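Local coordinates for protein L-methionine gamma-lyase (Fusobacterium nucleatum subsp. nucleatum, PDB 6LXU) that belongs to the Cys/Met metabolism family of pyridoxal phosphate-dependent enzymes, holds its cofactor covalently on a lysine and assembles from four chains, at residues G91-S94 with S95-T99; E385-I388 with A389-Q393; T189-P193 with Y194-P198. One frame throughout, in Å; residues are numbered along the deposited sequence.

Contact 1 of 3, residues G91-S94 with S95-T99; sequences GAIS and STLWT
Helix 89-100, which packs against the seven-stranded sheet of the PLP-dependent fold, carries two successive i to i+4 hydroxyl-to-carbonyl bonds, from Ser95 and Thr96 to Gly91 and Ala92, with a third from Thr99 OG1 to Ser95 O. Ser95 OG donates to Gly91 O at 2.7 Å, while the backbone N of Ser95 reaches the same oxygen from the opposite face of its carbonyl plane. One residue on, Ala92 O is held in the same two-sided way: Thr96 OG1 lies 2.8 Å from Ala92 O, and Thr96 N completes the pair. In Ser95 and Thr96 the hydroxyl can fold back along the helix because, with chi1 near -65°, each oxygen is swung back past its own backbone N, away from the carbonyl carbon. Ser95 OG is also bonded to Thr244 of helix 229-244.

Ile93 and Leu97 supply apolar contacts with strand 183-187 and helix 115-125. They run alongside each other in one direction, with Ile93 CG2 3.9 Å from Leu97 CD1, and both pack on helix 115-125.

Trp98 faces the second subunit, where its ring stacks on Trp98 of that subunit and its NE1 bonds to Met243 O there. Within the helix, Trp98 N bonds to Ser94 O at 2.9 Å, and the indole atom Trp98 CD1 lies 3.1 Å from that same Ser94 O.

Contact 2 of 3, residues E385-I388 with A389-Q393; sequences EDII and ADLEQ
Helix 384-396, near the C-terminal end of the chain, lies against the long helix 263-282, and in its first two turns Glu385 to Ile388 are joined to Ala389 to Glu392 by an unbroken run of i to i+4 backbone bonds. Glu385 O takes Ala389 N, Asp386 O takes Asp390 N, Ile387 O takes Leu391 N and Ile388 O takes Glu392 N. The bond from Leu391 N to Ile387 O is nearly straight (174° at the hydrogen), and that from Glu392 N to Ile388 O is the shortest of the four at 2.8 Å.

Asp386, Asp390 and Glu392 have partners outside the helix, and Asp390 one within it. Asp386 OD2 accepts from Thr13 OG1 and Gly10 N of the third subunit, so this carboxylate takes part in the assembly. Asp390 turns its CG anti to its backbone N (chi1 -170°), which directs the carboxylate to the backbone after helix 322-332: OD1 accepts from Lys334 N, and OD2 from Leu335 N and Cys336 N. These several N-H groups would be expected to stabilise its negative charge. Glu392 OE1 has a weak bond to His284 NE2.

Between the two segments the apolar contact is Ile387 with Leu391. Their side chains run alongside each other in the same direction, with Ile387 CG2 4.2 Å from Leu391 CD1. Ile387 also packs on Ile277 of helix 263-282, and Ile388 on Ile277 and Phe280.

Gln393 links the helix to the end of helix 322-332, where NE2 bonds to Asn332 O. That nitrogen also donates to Asp390 OD1 at 3.1 Å, approaching from above the carboxylate plane although the oxygen lies close to the plane of the glutamine amide.

Contact 3 of 3, residues T189-P193 with Y194-P198; sequences TFATP and YMQKP
In the beta-alpha-beta unit that runs from strand 183-187 to strand 205-209, the connecting chain makes a short, weakly bonded helical turn at residues 192-195, where Thr192 and Pro193 meet Tyr194, Met195 and Gln196.

Hydrogen bonds centre on Thr192. Its carbonyl oxygen receives two backbone donors: Gln196 N approaches at 3.0 Å from Thr192 O and almost in line with the C=O bond, whereas Met195 N comes from well above the carbonyl plane. The hydroxyl works in both directions. Thr192 OG1 donates to Ala191 O at 2.6 Å, in the carbonyl plane and on a lone pair, and accepts from Tyr194 N at 3.0 Å. A chi1 of 87° places this oxygen between the backbone N and the carbonyl carbon of Thr192, where it links Ala191 O, just before Thr192, to Tyr194 N, just after the proline.

Nonpolar contacts gather round Ala191, whose CB lies 4.2 Å from Met195 CB. The extended Gln196 side chain runs past Ala191 CB, with Gln196 CB at 3.6 Å and NE2 at 3.5 Å from it. Met195 and Tyr194 also pack on Met267 of helix 263-282, and Pro193 on Leu77 of helix 65-78.

Met195 also borders a carbonyl: a turn about the CG-SD bond (chi3 -116°) folds its methyl CE back to 3.2 Å from Ala191 O.

Charged and polar ends reach partners beyond the turn. Lys197 NZ forms a salt bridge with Glu79 and bonds to Leu77 O; on the way, its extended chain passes Pro193 O. Gln196 NE2 is held by Asn188 OD1 and Thr158 O.

A weaker CH...O contact closes the turn, with Pro193 CA 3.4 Å from Gln196 O and an angle of 171° at the hydrogen.

Along the chain contact 1 comes first, then contact 3, then contact 2. Contacts 1 and 3 both belong to the region of the seven-stranded sheet: helix 89-100 packs on strands 183-187 and 205-209, and the turn at 192-195 lies in the connection between those same strands. Their centres are 20 Å apart, with nearest atoms about 6 Å apart. Contact 2 is more remote, its centre 40 Å from that of contact 1 and 28 Å from that of contact 3. Helix 263-282 touches both contact 2 and contact 3, spanning the distance between them. Contacts 1 and 2 meet different neighbouring subunits, the second and the third.

Contact 1 of 3, residues G91-S94 with S95-T99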
ATOM      1  N   GLY A  91     -14.050 -16.547   4.492  1.00  4.61           N
ATOM      2  CA  GLY A  91     -15.068 -15.602   4.064  1.00  4.83           C
ATOM      3  C   GLY A  91     -15.829 -16.043   2.823  1.00  4.90           C
ATOM      4  O   GLY A  91     -17.048 -15.862   2.737  1.00  5.30           O
ATOM      5  N   ALA A  92     -15.112 -16.591   1.840  1.00  4.89           N
ATOM      6  CA  ALA A  92     -15.749 -17.131   0.641  1.00  5.18           C
ATOM      7  C   ALA A  92     -16.658 -18.305   0.988  1.00  5.37           C
ATOM      8  O   ALA A  92     -17.809 -18.372   0.524  1.00  5.55           O
ATOM      9  CB  ALA A  92     -14.686 -17.550  -0.363  1.00  5.33           C
ATOM     10  N   ILE A  93     -16.142 -19.227   1.797  1.00  5.43           N
ATOM     11  CA  ILE A  93     -16.883 -20.437   2.178  1.00  5.68           C
ATOM     12  C   ILE A  93     -18.123 -20.097   3.003  1.00  5.70           C
ATOM     13  O   ILE A  93     -19.250 -20.523   2.664  1.00  6.14           O
ATOM     14  CB  ILE A  93     -15.947 -21.408   2.919  1.00  5.81           C
ATOM     15  CG1 ILE A  93     -14.908 -21.983   1.938  1.00  6.01           C
ATOM     16  CG2 ILE A  93     -16.706 -22.552   3.594  1.00  6.04           C
ATOM     17  CD1 ILE A  93     -13.676 -22.534   2.630  1.00  6.29           C
ATOM     18  N   SER A  94     -17.941 -19.312   4.064  1.00  5.60           N
ATOM     19  CA  SER A  94     -19.057 -18.960   4.939  1.00  5.69           C
ATOM     20  C   SER A  94     -20.085 -18.097   4.223  1.00  5.74           C
ATOM     21  O   SER A  94     -21.293 -18.320   4.367  1.00  5.98           O
ATOM     22  CB  SER A  94     -18.577 -18.302   6.239  1.00  5.67           C
ATOM     23  OG  SER A  94     -17.907 -17.079   6.000  1.00  5.70           O
ATOM     24  N   SER A  95     -19.651 -17.107   3.445  1.00  5.64           N
ATOM     25  CA  SER A  95     -20.611 -16.267   2.741  1.00  5.76           C
ATOM     26  C   SER A  95     -21.501 -17.107   1.836  1.00  5.90           C
ATOM     27  O   SER A  95     -22.704 -16.874   1.737  1.00  6.31           O
ATOM     28  CB  SER A  95     -19.932 -15.222   1.882  1.00  5.54           C
ATOM     29  OG  SER A  95     -19.196 -14.267   2.648  1.00  5.48           O
ATOM     30  N   THR A  96     -20.893 -18.078   1.167  1.00  5.91           N
ATOM     31  CA  THR A  96     -21.635 -18.994   0.300  1.00  6.26           C
ATOM     32  C   THR A  96     -22.638 -19.825   1.102  1.00  6.41           C
ATOM     33  O   THR A  96     -23.826 -19.880   0.754  1.00  6.64           O
ATOM     34  CB  THR A  96     -20.659 -19.900  -0.476  1.00  6.44           C
ATOM     35  OG1 THR A  96     -19.838 -19.084  -1.322  1.00  6.55           O
ATOM     36  CG2 THR A  96     -21.415 -20.894  -1.340  1.00  6.65           C
ATOM     37  N   LEU A  97     -22.180 -20.453   2.167  1.00  6.70           N
ATOM     38  CA  LEU A  97     -23.045 -21.339   2.947  1.00  7.08           C
ATOM     39  C   LEU A  97     -24.188 -20.599   3.628  1.00  7.18           C
ATOM     40  O   LEU A  97     -25.337 -21.083   3.619  1.00  7.44           O
ATOM     41  CB  LEU A  97     -22.218 -22.143   3.943  1.00  7.30           C
ATOM     42  CG  LEU A  97     -21.259 -23.155   3.295  1.00  7.63           C
ATOM     43  CD1 LEU A  97     -20.335 -23.747   4.331  1.00  7.83           C
ATOM     44  CD2 LEU A  97     -21.997 -24.267   2.566  1.00  8.11           C
ATOM     45  N   TRP A  98     -23.923 -19.418   4.188  1.00  7.25           N
ATOM     46  CA  TRP A  98     -25.000 -18.651   4.816  1.00  7.90           C
ATOM     47  C   TRP A  98     -26.045 -18.186   3.813  1.00  7.93           C
ATOM     48  O   TRP A  98     -27.207 -17.947   4.188  1.00  8.33           O
ATOM     49  CB  TRP A  98     -24.474 -17.422   5.577  1.00  8.85           C
ATOM     50  CG  TRP A  98     -23.630 -17.706   6.782  1.00  9.93           C
ATOM     51  CD1 TRP A  98     -22.412 -17.158   7.039  1.00 10.11           C
ATOM     52  CD2 TRP A  98     -23.923 -18.579   7.891  1.00 11.62           C
ATOM     53  NE1 TRP A  98     -21.933 -17.608   8.237  1.00 10.78           N
ATOM     54  CE2 TRP A  98     -22.824 -18.502   8.777  1.00 12.09           C
ATOM     55  CE3 TRP A  98     -24.994 -19.441   8.217  1.00 13.02           C
ATOM     56  CZ2 TRP A  98     -22.756 -19.257   9.967  1.00 13.61           C
ATOM     57  CZ3 TRP A  98     -24.922 -20.204   9.412  1.00 13.96           C
ATOM     58  CH2 TRP A  98     -23.811 -20.094  10.271  1.00 14.13           C
ATOM     59  N   THR A  99     -25.639 -17.987   2.562  1.00  7.59           N
ATOM     60  CA  THR A  99     -26.568 -17.589   1.512  1.00  7.84           C
ATOM     61  C   THR A  99     -27.525 -18.721   1.136  1.00  7.96           C
ATOM     62  O   THR A  99     -28.740 -18.503   1.023  1.00  8.58           O
ATOM     63  CB  THR A  99     -25.805 -17.107   0.263  1.00  7.84           C
ATOM     64  OG1 THR A  99     -25.016 -15.968   0.628  1.00  7.79           O
ATOM     65  CG2 THR A  99     -26.759 -16.704  -0.858  1.00  7.96           C
TER

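Contact 2 of 3, residues E385-I388 with A389-Q393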
ATOM      1  N   GLU A 385      17.232 -28.325  -6.987  1.00  8.59           N
ATOM      2  CA  GLU A 385      18.461 -28.910  -6.442  1.00  9.46           C
ATOM      3  C   GLU A 385      18.699 -28.405  -5.029  1.00  9.02           C
ATOM      4  O   GLU A 385      19.208 -29.142  -4.181  1.00  9.11           O
ATOM      5  CB  GLU A 385      19.687 -28.581  -7.303  1.00 10.92           C
ATOM      6  CG  GLU A 385      19.653 -29.104  -8.736  1.00 12.46           C
ATOM      7  CD  GLU A 385      18.828 -28.282  -9.723  1.00 13.37           C
ATOM      8  OE1 GLU A 385      18.319 -27.188  -9.362  1.00 13.02           O
ATOM      9  OE2 GLU A 385      18.701 -28.734 -10.886  1.00 16.17           O
ATOM     10  N   ASP A 386      18.346 -27.143  -4.764  1.00  8.34           N
ATOM     11  CA  ASP A 386      18.544 -26.555  -3.449  1.00  8.15           C
ATOM     12  C   ASP A 386      17.512 -27.062  -2.444  1.00  7.80           C
ATOM     13  O   ASP A 386      17.839 -27.280  -1.274  1.00  7.93           O
ATOM     14  CB  ASP A 386      18.483 -25.024  -3.547  1.00  8.31           C
ATOM     15  CG  ASP A 386      19.558 -24.448  -4.448  1.00  8.66           C
ATOM     16  OD1 ASP A 386      20.679 -25.032  -4.508  1.00  9.99           O
ATOM     17  OD2 ASP A 386      19.302 -23.408  -5.097  1.00  8.27           O
ATOM     18  N   ILE A 387      16.265 -27.237  -2.880  1.00  7.58           N
ATOM     19  CA  ILE A 387      15.248 -27.782  -1.992  1.00  7.58           C
ATOM     20  C   ILE A 387      15.632 -29.217  -1.601  1.00  7.66           C
ATOM     21  O   ILE A 387      15.584 -29.572  -0.428  1.00  7.86           O
ATOM     22  CB  ILE A 387      13.840 -27.761  -2.628  1.00  7.28           C
ATOM     23  CG1 ILE A 387      13.423 -26.333  -3.052  1.00  7.24           C
ATOM     24  CG2 ILE A 387      12.815 -28.323  -1.648  1.00  7.58           C
ATOM     25  CD1 ILE A 387      12.186 -26.319  -3.936  1.00  7.14           C
ATOM     26  N   ILE A 388      16.010 -30.011  -2.596  1.00  7.92           N
ATOM     27  CA  ILE A 388      16.424 -31.395  -2.347  1.00  8.62           C
ATOM     28  C   ILE A 388      17.673 -31.459  -1.473  1.00  9.03           C
ATOM     29  O   ILE A 388      17.725 -32.288  -0.561  1.00  9.20           O
ATOM     30  CB  ILE A 388      16.559 -32.185  -3.661  1.00  9.11           C
ATOM     31  CG1 ILE A 388      15.153 -32.416  -4.236  1.00  9.70           C
ATOM     32  CG2 ILE A 388      17.257 -33.529  -3.419  1.00  9.37           C
ATOM     33  CD1 ILE A 388      15.085 -33.051  -5.609  1.00  9.88           C
ATOM     34  N   ALA A 389      18.655 -30.598  -1.708  1.00  8.80           N
ATOM     35  CA  ALA A 389      19.850 -30.605  -0.856  1.00  9.08           C
ATOM     36  C   ALA A 389      19.493 -30.317   0.595  1.00  9.04           C
ATOM     37  O   ALA A 389      20.054 -30.931   1.521  1.00  9.33           O
ATOM     38  CB  ALA A 389      20.882 -29.616  -1.375  1.00  9.37           C
ATOM     39  N   ASP A 390      18.553 -29.400   0.815  1.00  8.60           N
ATOM     40  CA  ASP A 390      18.123 -29.082   2.164  1.00  8.65           C
ATOM     41  C   ASP A 390      17.425 -30.278   2.815  1.00  8.88           C
ATOM     42  O   ASP A 390      17.747 -30.641   3.939  1.00  9.10           O
ATOM     43  CB  ASP A 390      17.204 -27.846   2.147  1.00  8.59           C
ATOM     44  CG  ASP A 390      16.901 -27.300   3.519  1.00  9.02           C
ATOM     45  OD1 ASP A 390      17.821 -27.289   4.382  1.00  9.55           O
ATOM     46  OD2 ASP A 390      15.762 -26.816   3.733  1.00  8.68           O
ATOM     47  N   LEU A 391      16.462 -30.869   2.122  1.00  8.80           N
ATOM     48  CA  LEU A 391      15.801 -32.068   2.649  1.00  9.26           C
ATOM     49  C   LEU A 391      16.798 -33.202   2.897  1.00 10.01           C
ATOM     50  O   LEU A 391      16.718 -33.877   3.930  1.00 10.77           O
ATOM     51  CB  LEU A 391      14.714 -32.535   1.695  1.00  9.06           C
ATOM     52  CG  LEU A 391      13.518 -31.589   1.521  1.00  9.22           C
ATOM     53  CD1 LEU A 391      12.666 -32.019   0.341  1.00  9.39           C
ATOM     54  CD2 LEU A 391      12.688 -31.516   2.788  1.00  9.59           C
ATOM     55  N   GLU A 392      17.726 -33.399   1.967  1.00 10.29           N
ATOM     56  CA  GLU A 392      18.718 -34.471   2.095  1.00 11.50           C
ATOM     57  C   GLU A 392      19.571 -34.292   3.342  1.00 11.37           C
ATOM     58  O   GLU A 392      19.734 -35.259   4.109  1.00 11.56           O
ATOM     59  CB  GLU A 392      19.586 -34.553   0.840  1.00 12.89           C
ATOM     60  CG  GLU A 392      20.746 -35.554   0.889  1.00 14.92           C
ATOM     61  CD  GLU A 392      20.342 -36.980   1.187  1.00 17.96           C
ATOM     62  OE1 GLU A 392      19.158 -37.357   1.014  1.00 20.32           O
ATOM     63  OE2 GLU A 392      21.237 -37.752   1.613  1.00 21.73           O
ATOM     64  N   GLN A 393      20.111 -33.096   3.576  1.00 11.13           N
ATOM     65  CA  GLN A 393      20.938 -32.884   4.769  1.00 11.50           C
ATOM     66  C   GLN A 393      20.123 -33.015   6.047  1.00 11.47           C
ATOM     67  O   GLN A 393      20.623 -33.542   7.043  1.00 12.09           O
ATOM     68  CB  GLN A 393      21.754 -31.581   4.705  1.00 11.64           C
ATOM     69  CG  GLN A 393      20.963 -30.275   4.777  1.00 11.81           C
ATOM     70  CD  GLN A 393      20.506 -29.895   6.169  1.00 12.41           C
ATOM     71  OE1 GLN A 393      21.112 -30.282   7.179  1.00 13.65           O
ATOM     72  NE2 GLN A 393      19.427 -29.124   6.242  1.00 12.22           N
TER

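Contact 3 of 3, residues T189-P193 with Y194-P198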
ATOM      1  N   THR A 189      -8.897 -24.962  -3.817  1.00  5.15           N
ATOM      2  CA  THR A 189      -7.676 -24.259  -3.406  1.00  5.12           C
ATOM      3  C   THR A 189      -6.395 -24.975  -3.833  1.00  5.25           C
ATOM      4  O   THR A 189      -5.524 -24.377  -4.452  1.00  5.47           O
ATOM      5  CB  THR A 189      -7.663 -24.047  -1.882  1.00  5.13           C
ATOM      6  OG1 THR A 189      -8.762 -23.207  -1.504  1.00  5.32           O
ATOM      7  CG2 THR A 189      -6.386 -23.386  -1.418  1.00  5.21           C
ATOM      8  N   PHE A 190      -6.264 -26.249  -3.457  1.00  5.49           N
ATOM      9  CA  PHE A 190      -5.010 -26.971  -3.693  1.00  5.90           C
ATOM     10  C   PHE A 190      -4.716 -27.156  -5.169  1.00  5.66           C
ATOM     11  O   PHE A 190      -3.579 -27.030  -5.613  1.00  6.00           O
ATOM     12  CB  PHE A 190      -5.052 -28.366  -3.055  1.00  6.29           C
ATOM     13  CG  PHE A 190      -4.720 -28.425  -1.585  1.00  7.00           C
ATOM     14  CD1 PHE A 190      -4.823 -27.323  -0.725  1.00  7.26           C
ATOM     15  CD2 PHE A 190      -4.275 -29.626  -1.057  1.00  7.93           C
ATOM     16  CE1 PHE A 190      -4.516 -27.435   0.629  1.00  7.90           C
ATOM     17  CE2 PHE A 190      -3.969 -29.748   0.295  1.00  8.43           C
ATOM     18  CZ  PHE A 190      -4.083 -28.648   1.131  1.00  8.66           C
ATOM     19  N   ALA A 191      -5.748 -27.520  -5.934  1.00  5.63           N
ATOM     20  CA  ALA A 191      -5.554 -27.839  -7.342  1.00  5.71           C
ATOM     21  C   ALA A 191      -5.381 -26.590  -8.188  1.00  5.73           C
ATOM     22  O   ALA A 191      -4.542 -26.559  -9.091  1.00  5.78           O
ATOM     23  CB  ALA A 191      -6.711 -28.668  -7.865  1.00  5.79           C
ATOM     24  N   THR A 192      -6.193 -25.573  -7.898  1.00  5.64           N
ATOM     25  CA  THR A 192      -6.247 -24.318  -8.654  1.00  5.82           C
ATOM     26  C   THR A 192      -6.838 -24.549 -10.043  1.00  6.09           C
ATOM     27  O   THR A 192      -6.854 -25.688 -10.530  1.00  6.11           O
ATOM     28  CB  THR A 192      -4.875 -23.604  -8.822  1.00  5.80           C
ATOM     29  OG1 THR A 192      -4.184 -24.114  -9.980  1.00  5.96           O
ATOM     30  CG2 THR A 192      -3.983 -23.706  -7.593  1.00  5.81           C
ATOM     31  N   PRO A 193      -7.266 -23.477 -10.723  1.00  6.47           N
ATOM     32  CA  PRO A 193      -7.738 -23.678 -12.103  1.00  6.93           C
ATOM     33  C   PRO A 193      -6.659 -24.044 -13.110  1.00  7.08           C
ATOM     34  O   PRO A 193      -7.004 -24.413 -14.244  1.00  7.68           O
ATOM     35  CB  PRO A 193      -8.415 -22.356 -12.455  1.00  7.21           C
ATOM     36  CG  PRO A 193      -7.867 -21.376 -11.497  1.00  7.19           C
ATOM     37  CD  PRO A 193      -7.564 -22.116 -10.237  1.00  6.73           C
ATOM     38  N   TYR A 194      -5.383 -23.979 -12.746  1.00  7.14           N
ATOM     39  CA  TYR A 194      -4.318 -24.551 -13.581  1.00  7.67           C
ATOM     40  C   TYR A 194      -4.463 -26.063 -13.718  1.00  7.59           C
ATOM     41  O   TYR A 194      -4.109 -26.615 -14.768  1.00  8.63           O
ATOM     42  CB  TYR A 194      -2.947 -24.179 -12.994  1.00  8.33           C
ATOM     43  CG  TYR A 194      -1.741 -24.715 -13.715  1.00  9.29           C
ATOM     44  CD1 TYR A 194      -1.178 -24.001 -14.764  1.00 11.12           C
ATOM     45  CD2 TYR A 194      -1.117 -25.881 -13.315  1.00  9.97           C
ATOM     46  CE1 TYR A 194      -0.049 -24.435 -15.419  1.00 12.06           C
ATOM     47  CE2 TYR A 194       0.008 -26.358 -13.984  1.00 10.91           C
ATOM     48  CZ  TYR A 194       0.518 -25.625 -15.043  1.00 11.62           C
ATOM     49  OH  TYR A 194       1.642 -26.049 -15.716  1.00 13.95           O
ATOM     50  N   MET A 195      -4.948 -26.736 -12.681  1.00  7.21           N
ATOM     51  CA  MET A 195      -5.071 -28.193 -12.707  1.00  7.35           C
ATOM     52  C   MET A 195      -6.487 -28.709 -12.846  1.00  7.32           C
ATOM     53  O   MET A 195      -6.673 -29.784 -13.432  1.00  7.84           O
ATOM     54  CB  MET A 195      -4.456 -28.810 -11.456  1.00  7.54           C
ATOM     55  CG  MET A 195      -2.966 -28.588 -11.407  1.00  8.25           C
ATOM     56  SD  MET A 195      -2.175 -29.154  -9.901  1.00  8.90           S
ATOM     57  CE  MET A 195      -1.571 -27.601  -9.247  1.00  8.49           C
ATOM     58  N   GLN A 196      -7.481 -28.017 -12.302  1.00  7.02           N
ATOM     59  CA  GLN A 196      -8.811 -28.599 -12.150  1.00  7.28           C
ATOM     60  C   GLN A 196      -9.828 -27.491 -12.274  1.00  7.04           C
ATOM     61  O   GLN A 196      -9.639 -26.425 -11.678  1.00  7.10           O
ATOM     62  CB  GLN A 196      -8.859 -29.225 -10.759  1.00  7.67           C
ATOM     63  CG  GLN A 196     -10.085 -30.014 -10.374  1.00  7.96           C
ATOM     64  CD  GLN A 196      -9.842 -30.786  -9.090  1.00  7.77           C
ATOM     65  OE1 GLN A 196      -9.527 -31.975  -9.118  1.00  8.39           O
ATOM     66  NE2 GLN A 196      -9.950 -30.104  -7.951  1.00  7.40           N
ATOM     67  N   LYS A 197     -10.893 -27.725 -13.050  1.00  7.41           N
ATOM     68  CA  LYS A 197     -11.953 -26.746 -13.254  1.00  7.73           C
ATOM     69  C   LYS A 197     -13.295 -27.403 -12.928  1.00  7.53           C
ATOM     70  O   LYS A 197     -13.979 -27.955 -13.811  1.00  7.39           O
ATOM     71  CB  LYS A 197     -11.923 -26.177 -14.675  1.00  8.39           C
ATOM     72  CG  LYS A 197     -10.627 -25.429 -14.987  1.00  8.96           C
ATOM     73  CD  LYS A 197     -10.753 -24.574 -16.239  1.00  9.75           C
ATOM     74  CE  LYS A 197      -9.404 -24.045 -16.706  1.00 10.22           C
ATOM     75  NZ  LYS A 197      -9.545 -22.922 -17.670  1.00 10.82           N
ATOM     76  N   PRO A 198     -13.661 -27.402 -11.644  1.00  7.24           N
ATOM     77  CA  PRO A 198     -14.829 -28.166 -11.219  1.00  7.41           C
ATOM     78  C   PRO A 198     -16.130 -27.802 -11.933  1.00  7.75           C
ATOM     79  O   PRO A 198     -16.992 -28.692 -12.114  1.00  7.53           O
ATOM     80  CB  PRO A 198     -14.905 -27.876  -9.709  1.00  7.35           C
ATOM     81  CG  PRO A 198     -13.491 -27.585  -9.317  1.00  7.37           C
ATOM     82  CD  PRO A 198     -12.935 -26.835 -10.484  1.00  7.22           C
TER